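Local coordinates for protein aminoacyl-tRNA synthetase (Cryptosporidium parvum, PDB 5F9Z) that probably attaches proline to its cognate tRNA at the expense of ATP, as a prolyl-tRNA synthetase that binds halofuginone together with an ATP analogue, at residues 361-366 / 373-378; 305-310 / 348-353. All coordinates share one frame; numbering follows the deposited sequence.

Interaction 1 of 2, residues 361-366 / 373-378; sequences LRFEVG and RSVRVV
Arg376 O is gripped twice by strand 361-365: Glu364 N gives it a nearly straight hydrogen bond of 2.8 Å (169° at the hydrogen) in the carbonyl plane, and the CA-H of Phe363 adds a weaker contact, Phe363 CA to Arg376 O 3.3 Å. The return bond runs from Arg376 N to Glu364 O. Arg362 and Val378 form a second hydrogen-bonded pair, with the non-hydrogen-bonded pair Phe363 and Val377 in between. This is an antiparallel ladder inside the mixed sheet of the anticodon-binding domain, its strands joined by the short helix 367-372. On one face Arg362 starts in the crowded position between backbone N and carbonyl carbon (chi1 72°), then runs extended beside Val378, whose CG1 lies over the guanidinium 3.8 Å from Arg362 NH2. Arg362 NE donates a 3.0 Å in-plane hydrogen bond, part of a salt bridge, to the anti lone pair of Glu364 OE2, while Arg362 NH1 forms a salt bridge with Glu355. Glu364 OE1 rests on Arg376 CG at 3.5 Å and receives a water bond; that water also accepts from Arg376 NH1. The bent Arg376 chain carries NE into a salt bridge with Asp387. On the other face Val377 CG2 meets Phe363 CE1 obliquely at 3.5 Å, Val375 CG2 sits over one ring face, and helices 317-332 and 393-417 pack against the same phenyl group.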
ATOM      1  N   LEU A 361      -4.689 -20.574   6.012  1.00 21.34           N
ATOM      2  CA  LEU A 361      -4.717 -22.005   6.271  1.00 22.89           C
ATOM      3  C   LEU A 361      -6.157 -22.472   6.403  1.00 26.38           C
ATOM      4  O   LEU A 361      -7.005 -21.753   6.941  1.00 28.23           O
ATOM      5  CB  LEU A 361      -3.944 -22.357   7.550  1.00 22.02           C
ATOM      6  CG  LEU A 361      -2.523 -21.811   7.710  1.00 21.12           C
ATOM      7  CD1 LEU A 361      -2.017 -22.068   9.121  1.00 17.61           C
ATOM      8  CD2 LEU A 361      -1.586 -22.426   6.683  1.00 21.04           C
ATOM      9  N   ARG A 362      -6.434 -23.675   5.911  1.00 27.87           N
ATOM     10  CA  ARG A 362      -7.714 -24.324   6.142  1.00 29.11           C
ATOM     11  C   ARG A 362      -7.480 -25.635   6.878  1.00 29.54           C
ATOM     12  O   ARG A 362      -6.523 -26.361   6.590  1.00 29.28           O
ATOM     13  CB  ARG A 362      -8.483 -24.570   4.835  1.00 28.12           C
ATOM     14  CG  ARG A 362      -7.938 -25.665   3.936  1.00 29.77           C
ATOM     15  CD  ARG A 362      -9.060 -26.240   3.086  1.00 31.02           C
ATOM     16  NE  ARG A 362      -8.576 -27.086   2.000  1.00 31.39           N
ATOM     17  CZ  ARG A 362      -8.356 -26.653   0.762  1.00 33.31           C
ATOM     18  NH1 ARG A 362      -8.574 -25.382   0.456  1.00 35.02           N
ATOM     19  NH2 ARG A 362      -7.918 -27.489  -0.168  1.00 33.43           N
ATOM     20  N   PHE A 363      -8.343 -25.917   7.848  1.00 30.12           N
ATOM     21  CA  PHE A 363      -8.284 -27.145   8.628  1.00 29.12           C
ATOM     22  C   PHE A 363      -9.411 -28.059   8.172  1.00 29.82           C
ATOM     23  O   PHE A 363     -10.587 -27.694   8.268  1.00 30.18           O
ATOM     24  CB  PHE A 363      -8.401 -26.863  10.127  1.00 28.76           C
ATOM     25  CG  PHE A 363      -7.195 -26.189  10.726  1.00 27.94           C
ATOM     26  CD1 PHE A 363      -6.082 -25.894   9.955  1.00 27.20           C
ATOM     27  CD2 PHE A 363      -7.173 -25.864  12.073  1.00 26.67           C
ATOM     28  CE1 PHE A 363      -4.978 -25.277  10.513  1.00 25.80           C
ATOM     29  CE2 PHE A 363      -6.073 -25.251  12.637  1.00 25.25           C
ATOM     30  CZ  PHE A 363      -4.975 -24.956  11.856  1.00 24.95           C
ATOM     31  N   GLU A 364      -9.052 -29.235   7.671  1.00 30.72           N
ATOM     32  CA  GLU A 364     -10.019 -30.254   7.288  1.00 31.32           C
ATOM     33  C   GLU A 364     -10.152 -31.243   8.440  1.00 31.59           C
ATOM     34  O   GLU A 364      -9.174 -31.902   8.810  1.00 34.04           O
ATOM     35  CB  GLU A 364      -9.587 -30.958   6.004  1.00 31.71           C
ATOM     36  CG  GLU A 364      -9.368 -30.009   4.837  1.00 31.98           C
ATOM     37  CD  GLU A 364      -8.869 -30.713   3.592  1.00 35.22           C
ATOM     38  OE1 GLU A 364      -8.670 -31.945   3.641  1.00 37.70           O
ATOM     39  OE2 GLU A 364      -8.676 -30.032   2.563  1.00 36.10           O
ATOM     40  N   VAL A 365     -11.349 -31.333   9.009  1.00 29.52           N
ATOM     41  CA  VAL A 365     -11.604 -32.147  10.193  1.00 28.86           C
ATOM     42  C   VAL A 365     -12.630 -33.205   9.808  1.00 31.30           C
ATOM     43  O   VAL A 365     -13.835 -32.932   9.768  1.00 33.22           O
ATOM     44  CB  VAL A 365     -12.089 -31.307  11.379  1.00 28.37           C
ATOM     45  CG1 VAL A 365     -12.321 -32.191  12.596  1.00 29.60           C
ATOM     46  CG2 VAL A 365     -11.082 -30.210  11.696  1.00 23.50           C
ATOM     47  N   GLY A 366     -12.156 -34.415   9.525  1.00 32.25           N
ATOM     48  CA  GLY A 366     -13.025 -35.525   9.218  1.00 33.00           C
ATOM     49  C   GLY A 366     -12.895 -36.634  10.242  1.00 33.94           C
ATOM     50  O   GLY A 366     -12.223 -36.483  11.266  1.00 32.69           O
ATOM     51  N   ARG A 373      -6.887 -37.253  16.866  1.00 42.62           N
ATOM     52  CA  ARG A 373      -6.746 -35.953  17.524  1.00 39.79           C
ATOM     53  C   ARG A 373      -5.725 -35.089  16.787  1.00 37.81           C
ATOM     54  O   ARG A 373      -4.779 -34.552  17.369  1.00 36.58           O
ATOM     55  CB  ARG A 373      -6.387 -36.111  19.003  1.00 39.79           C
ATOM     56  CG  ARG A 373      -7.568 -36.518  19.871  1.00 40.16           C
ATOM     57  CD  ARG A 373      -7.260 -36.389  21.353  1.00 40.67           C
ATOM     58  NE  ARG A 373      -6.770 -35.059  21.706  1.00 40.16           N
ATOM     59  CZ  ARG A 373      -7.544 -33.989  21.864  1.00 39.22           C
ATOM     60  NH1 ARG A 373      -7.006 -32.821  22.188  1.00 37.42           N
ATOM     61  NH2 ARG A 373      -8.855 -34.080  21.690  1.00 39.74           N
ATOM     62  N   SER A 374      -5.927 -34.977  15.477  1.00 37.41           N
ATOM     63  CA  SER A 374      -5.070 -34.206  14.592  1.00 37.12           C
ATOM     64  C   SER A 374      -5.954 -33.472  13.595  1.00 35.54           C
ATOM     65  O   SER A 374      -7.160 -33.715  13.512  1.00 35.54           O
ATOM     66  CB  SER A 374      -4.056 -35.109  13.877  1.00 39.14           C
ATOM     67  OG  SER A 374      -3.884 -34.727  12.524  1.00 40.77           O
ATOM     68  N   VAL A 375      -5.352 -32.559  12.838  1.00 33.37           N
ATOM     69  CA  VAL A 375      -6.073 -31.782  11.838  1.00 33.58           C
ATOM     70  C   VAL A 375      -5.273 -31.769  10.544  1.00 33.66           C
ATOM     71  O   VAL A 375      -4.037 -31.742  10.564  1.00 32.02           O
ATOM     72  CB  VAL A 375      -6.356 -30.340  12.316  1.00 32.92           C
ATOM     73  CG1 VAL A 375      -7.365 -30.341  13.456  1.00 33.82           C
ATOM     74  CG2 VAL A 375      -5.069 -29.656  12.735  1.00 33.84           C
ATOM     75  N   ARG A 376      -5.984 -31.798   9.420  1.00 33.01           N
ATOM     76  CA  ARG A 376      -5.372 -31.693   8.101  1.00 33.14           C
ATOM     77  C   ARG A 376      -5.259 -30.219   7.725  1.00 30.83           C
ATOM     78  O   ARG A 376      -6.275 -29.531   7.580  1.00 29.67           O
ATOM     79  CB  ARG A 376      -6.191 -32.457   7.063  1.00 35.57           C
ATOM     80  CG  ARG A 376      -5.780 -32.191   5.622  1.00 36.63           C
ATOM     81  CD  ARG A 376      -4.316 -32.530   5.384  1.00 36.96           C
ATOM     82  NE  ARG A 376      -4.020 -33.928   5.676  1.00 38.87           N
ATOM     83  CZ  ARG A 376      -4.131 -34.917   4.796  1.00 40.26           C
ATOM     84  NH1 ARG A 376      -4.535 -34.663   3.559  1.00 40.63           N
ATOM     85  NH2 ARG A 376      -3.838 -36.160   5.152  1.00 41.06           N
ATOM     86  N   VAL A 377      -4.029 -29.742   7.568  1.00 31.76           N
ATOM     87  CA  VAL A 377      -3.759 -28.347   7.243  1.00 30.31           C
ATOM     88  C   VAL A 377      -3.381 -28.253   5.773  1.00 30.33           C
ATOM     89  O   VAL A 377      -2.519 -29.003   5.295  1.00 31.55           O
ATOM     90  CB  VAL A 377      -2.642 -27.775   8.133  1.00 28.64           C
ATOM     91  CG1 VAL A 377      -2.442 -26.294   7.847  1.00 27.54           C
ATOM     92  CG2 VAL A 377      -2.960 -28.009   9.602  1.00 27.64           C
ATOM     93  N   VAL A 378      -4.024 -27.337   5.055  1.00 28.50           N
ATOM     94  CA  VAL A 378      -3.699 -27.042   3.665  1.00 26.55           C
ATOM     95  C   VAL A 378      -3.315 -25.571   3.586  1.00 26.28           C
ATOM     96  O   VAL A 378      -4.094 -24.699   3.989  1.00 27.27           O
ATOM     97  CB  VAL A 378      -4.867 -27.356   2.718  1.00 26.72           C
ATOM     98  CG1 VAL A 378      -4.458 -27.106   1.273  1.00 27.19           C
ATOM     99  CG2 VAL A 378      -5.334 -28.791   2.905  1.00 23.24           C
TER
HETATM  100  O   HOH W   1      -6.262 -32.447   2.117  1.00 41.82           O

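Interaction 2 of 2, residues 305-310 / 348-353; sequences IIIPII and GWKYNH
Ile307 meets helix 347-356 with both of its branches. Its CG1 stands anti to the carbonyl carbon and the chain continues extended (chi2 177°), so that CD1 reaches the edge of the Tyr351 ring, Ile307 CD1 to Tyr351 CD1 3.6 Å. The other branch touches the lysine chain, Ile307 CG2 to Lys350 CD 3.6 Å. Lys350 is extended beyond CG and slides past Ile307 in the opposite direction, presenting methylenes to the isoleucine and delivering NZ to the carbonyl oxygen of Asp340. Segment 348-353 runs nearly antiparallel to strand 305-308, their axes 9.6 Å apart at closest approach. The helix packs on one side of the mixed sheet of the anticodon-binding domain, and helix 317-332 lies on the other, touching Ile306 and Pro308. Tyr351 sets out away from the strand, yet its CG stands anti to the carbonyl carbon, beside the backbone N, which carries the ring back toward the strand, and chi2 of -13° turns its edge to Ile307. Ile309, folded at chi2 (-56°), brings CD1 to the same ring near its plane, crossing the tyrosine at about a right angle. There the fit is tight, with Ile309 CD1 3.1 Å from Tyr351 OH. Arg362 makes a cation-pi contact with this ring.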
ATOM      1  N   ILE A 305      -9.384 -21.136   8.625  1.00 26.51           N
ATOM      2  CA  ILE A 305     -10.779 -21.542   8.511  1.00 27.38           C
ATOM      3  C   ILE A 305     -10.857 -23.033   8.810  1.00 28.03           C
ATOM      4  O   ILE A 305     -10.110 -23.832   8.231  1.00 27.79           O
ATOM      5  CB  ILE A 305     -11.365 -21.200   7.126  1.00 26.37           C
ATOM      6  CG1 ILE A 305     -12.845 -21.583   7.060  1.00 26.53           C
ATOM      7  CG2 ILE A 305     -10.570 -21.849   5.997  1.00 19.54           C
ATOM      8  CD1 ILE A 305     -13.728 -20.730   7.943  1.00 26.59           C
ATOM      9  N   ILE A 306     -11.728 -23.401   9.743  1.00 28.91           N
ATOM     10  CA  ILE A 306     -11.891 -24.789  10.159  1.00 28.66           C
ATOM     11  C   ILE A 306     -13.081 -25.355   9.400  1.00 30.97           C
ATOM     12  O   ILE A 306     -14.225 -24.945   9.618  1.00 32.91           O
ATOM     13  CB  ILE A 306     -12.082 -24.907  11.677  1.00 27.75           C
ATOM     14  CG1 ILE A 306     -10.888 -24.294  12.412  1.00 26.58           C
ATOM     15  CG2 ILE A 306     -12.260 -26.365  12.077  1.00 27.72           C
ATOM     16  CD1 ILE A 306     -10.989 -24.385  13.920  1.00 27.31           C
ATOM     17  N   ILE A 307     -12.812 -26.297   8.501  1.00 31.17           N
ATOM     18  CA  ILE A 307     -13.852 -26.870   7.651  1.00 33.76           C
ATOM     19  C   ILE A 307     -14.044 -28.337   8.016  1.00 37.00           C
ATOM     20  O   ILE A 307     -13.274 -29.196   7.561  1.00 36.96           O
ATOM     21  CB  ILE A 307     -13.502 -26.708   6.163  1.00 33.16           C
ATOM     22  CG1 ILE A 307     -13.244 -25.236   5.838  1.00 32.74           C
ATOM     23  CG2 ILE A 307     -14.616 -27.261   5.292  1.00 33.10           C
ATOM     24  CD1 ILE A 307     -12.833 -24.989   4.404  1.00 33.24           C
ATOM     25  N   PRO A 308     -15.040 -28.670   8.835  1.00 38.22           N
ATOM     26  CA  PRO A 308     -15.305 -30.084   9.125  1.00 39.19           C
ATOM     27  C   PRO A 308     -15.885 -30.789   7.910  1.00 39.40           C
ATOM     28  O   PRO A 308     -16.721 -30.240   7.189  1.00 40.50           O
ATOM     29  CB  PRO A 308     -16.312 -30.027  10.278  1.00 40.19           C
ATOM     30  CG  PRO A 308     -16.988 -28.704  10.116  1.00 39.11           C
ATOM     31  CD  PRO A 308     -15.938 -27.772   9.580  1.00 37.64           C
ATOM     32  N   ILE A 309     -15.422 -32.017   7.682  1.00 40.08           N
ATOM     33  CA  ILE A 309     -15.894 -32.815   6.556  1.00 41.80           C
ATOM     34  C   ILE A 309     -17.324 -33.257   6.830  1.00 44.66           C
ATOM     35  O   ILE A 309     -17.558 -34.276   7.490  1.00 45.73           O
ATOM     36  CB  ILE A 309     -14.979 -34.025   6.299  1.00 41.82           C
ATOM     37  CG1 ILE A 309     -13.527 -33.569   6.158  1.00 39.06           C
ATOM     38  CG2 ILE A 309     -15.425 -34.773   5.053  1.00 43.11           C
ATOM     39  CD1 ILE A 309     -13.325 -32.529   5.089  1.00 37.62           C
ATOM     40  N   ILE A 310     -18.291 -32.488   6.327  1.00 45.51           N
ATOM     41  CA  ILE A 310     -19.705 -32.773   6.533  1.00 48.02           C
ATOM     42  C   ILE A 310     -20.461 -32.335   5.287  1.00 49.24           C
ATOM     43  O   ILE A 310     -19.981 -31.517   4.498  1.00 50.18           O
ATOM     44  CB  ILE A 310     -20.260 -32.065   7.792  1.00 48.67           C
ATOM     45  CG1 ILE A 310     -21.471 -32.817   8.347  1.00 51.59           C
ATOM     46  CG2 ILE A 310     -20.617 -30.617   7.482  1.00 47.74           C
ATOM     47  CD1 ILE A 310     -21.142 -34.195   8.877  1.00 52.75           C
ATOM     48  N   GLY A 348     -15.691 -29.180  -0.885  1.00 40.05           N
ATOM     49  CA  GLY A 348     -15.005 -28.573  -2.013  1.00 39.99           C
ATOM     50  C   GLY A 348     -15.472 -27.156  -2.288  1.00 40.88           C
ATOM     51  O   GLY A 348     -14.680 -26.296  -2.684  1.00 39.97           O
ATOM     52  N   TRP A 349     -16.766 -26.894  -2.086  1.00 41.52           N
ATOM     53  CA  TRP A 349     -17.274 -25.532  -2.227  1.00 40.99           C
ATOM     54  C   TRP A 349     -16.625 -24.601  -1.213  1.00 38.75           C
ATOM     55  O   TRP A 349     -16.222 -23.483  -1.554  1.00 38.44           O
ATOM     56  CB  TRP A 349     -18.795 -25.519  -2.070  1.00 43.03           C
ATOM     57  CG  TRP A 349     -19.429 -24.175  -2.326  1.00 44.52           C
ATOM     58  CD1 TRP A 349     -20.041 -23.767  -3.474  1.00 46.43           C
ATOM     59  CD2 TRP A 349     -19.513 -23.070  -1.413  1.00 43.34           C
ATOM     60  NE1 TRP A 349     -20.502 -22.480  -3.335  1.00 46.53           N
ATOM     61  CE2 TRP A 349     -20.189 -22.029  -2.080  1.00 44.92           C
ATOM     62  CE3 TRP A 349     -19.084 -22.859  -0.099  1.00 42.10           C
ATOM     63  CZ2 TRP A 349     -20.445 -20.798  -1.478  1.00 44.68           C
ATOM     64  CZ3 TRP A 349     -19.337 -21.636   0.496  1.00 41.72           C
ATOM     65  CH2 TRP A 349     -20.011 -20.622  -0.193  1.00 42.71           C
ATOM     66  N   LYS A 350     -16.522 -25.043   0.043  1.00 38.24           N
ATOM     67  CA  LYS A 350     -15.908 -24.210   1.071  1.00 35.56           C
ATOM     68  C   LYS A 350     -14.422 -24.014   0.807  1.00 33.10           C
ATOM     69  O   LYS A 350     -13.875 -22.941   1.085  1.00 32.24           O
ATOM     70  CB  LYS A 350     -16.120 -24.829   2.450  1.00 35.49           C
ATOM     71  CG  LYS A 350     -17.565 -25.109   2.797  1.00 38.52           C
ATOM     72  CD  LYS A 350     -17.666 -25.649   4.210  1.00 41.02           C
ATOM     73  CE  LYS A 350     -19.035 -26.227   4.480  1.00 44.75           C
ATOM     74  NZ  LYS A 350     -19.135 -26.801   5.851  1.00 45.75           N
ATOM     75  N   TYR A 351     -13.752 -25.043   0.282  1.00 31.97           N
ATOM     76  CA  TYR A 351     -12.327 -24.924  -0.016  1.00 30.15           C
ATOM     77  C   TYR A 351     -12.070 -23.775  -0.979  1.00 29.08           C
ATOM     78  O   TYR A 351     -11.270 -22.878  -0.696  1.00 26.37           O
ATOM     79  CB  TYR A 351     -11.794 -26.237  -0.591  1.00 30.89           C
ATOM     80  CG  TYR A 351     -11.843 -27.412   0.362  1.00 29.79           C
ATOM     81  CD1 TYR A 351     -12.083 -27.226   1.718  1.00 28.10           C
ATOM     82  CD2 TYR A 351     -11.641 -28.706  -0.096  1.00 31.33           C
ATOM     83  CE1 TYR A 351     -12.128 -28.296   2.587  1.00 28.42           C
ATOM     84  CE2 TYR A 351     -11.682 -29.783   0.768  1.00 31.74           C
ATOM     85  CZ  TYR A 351     -11.927 -29.571   2.107  1.00 30.91           C
ATOM     86  OH  TYR A 351     -11.967 -30.640   2.968  1.00 31.92           O
ATOM     87  N   ASN A 352     -12.762 -23.777  -2.121  1.00 31.46           N
ATOM     88  CA  ASN A 352     -12.596 -22.698  -3.088  1.00 30.12           C
ATOM     89  C   ASN A 352     -13.085 -21.369  -2.528  1.00 29.81           C
ATOM     90  O   ASN A 352     -12.492 -20.320  -2.804  1.00 30.28           O
ATOM     91  CB  ASN A 352     -13.333 -23.039  -4.383  1.00 31.00           C
ATOM     92  CG  ASN A 352     -13.424 -21.857  -5.327  1.00 31.15           C
ATOM     93  OD1 ASN A 352     -12.466 -21.533  -6.028  1.00 29.54           O
ATOM     94  ND2 ASN A 352     -14.582 -21.206  -5.350  1.00 33.19           N
ATOM     95  N   HIS A 353     -14.163 -21.392  -1.739  1.00 30.60           N
ATOM     96  CA  HIS A 353     -14.732 -20.151  -1.218  1.00 30.79           C
ATOM     97  C   HIS A 353     -13.720 -19.396  -0.364  1.00 29.50           C
ATOM     98  O   HIS A 353     -13.516 -18.190  -0.545  1.00 28.57           O
ATOM     99  CB  HIS A 353     -15.997 -20.450  -0.412  1.00 31.97           C
ATOM    100  CG  HIS A 353     -16.601 -19.241   0.231  1.00 31.84           C
ATOM    101  ND1 HIS A 353     -17.440 -18.380  -0.443  1.00 32.76           N
ATOM    102  CD2 HIS A 353     -16.480 -18.744   1.485  1.00 30.37           C
ATOM    103  CE1 HIS A 353     -17.815 -17.408   0.369  1.00 32.91           C
ATOM    104  NE2 HIS A 353     -17.245 -17.604   1.545  1.00 31.56           N
TER

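In the fold
Interactions 1 and 2 meet on one sheet, their centres about 10 Å apart, because strands 304-308 and 361-365 lie side by side and parallel. Two probable hydrogen bonds link them, Phe363 N to Ile305 O at 2.8 Å and Phe363 O to Ile307 N at 2.6 Å. Side chains join them too: Tyr351 of interaction 2 lies against the polar face of interaction 1, its OH 3.2 Å from Glu364 CD and its CD1 3.5 Å from Arg362 CD. Helix 347-356 directly precedes strand 361-365 in the chain. Both contacts belong to the anticodon-binding domain, apart from the residues that bind halofuginone and AMPPNP and from the zinc site.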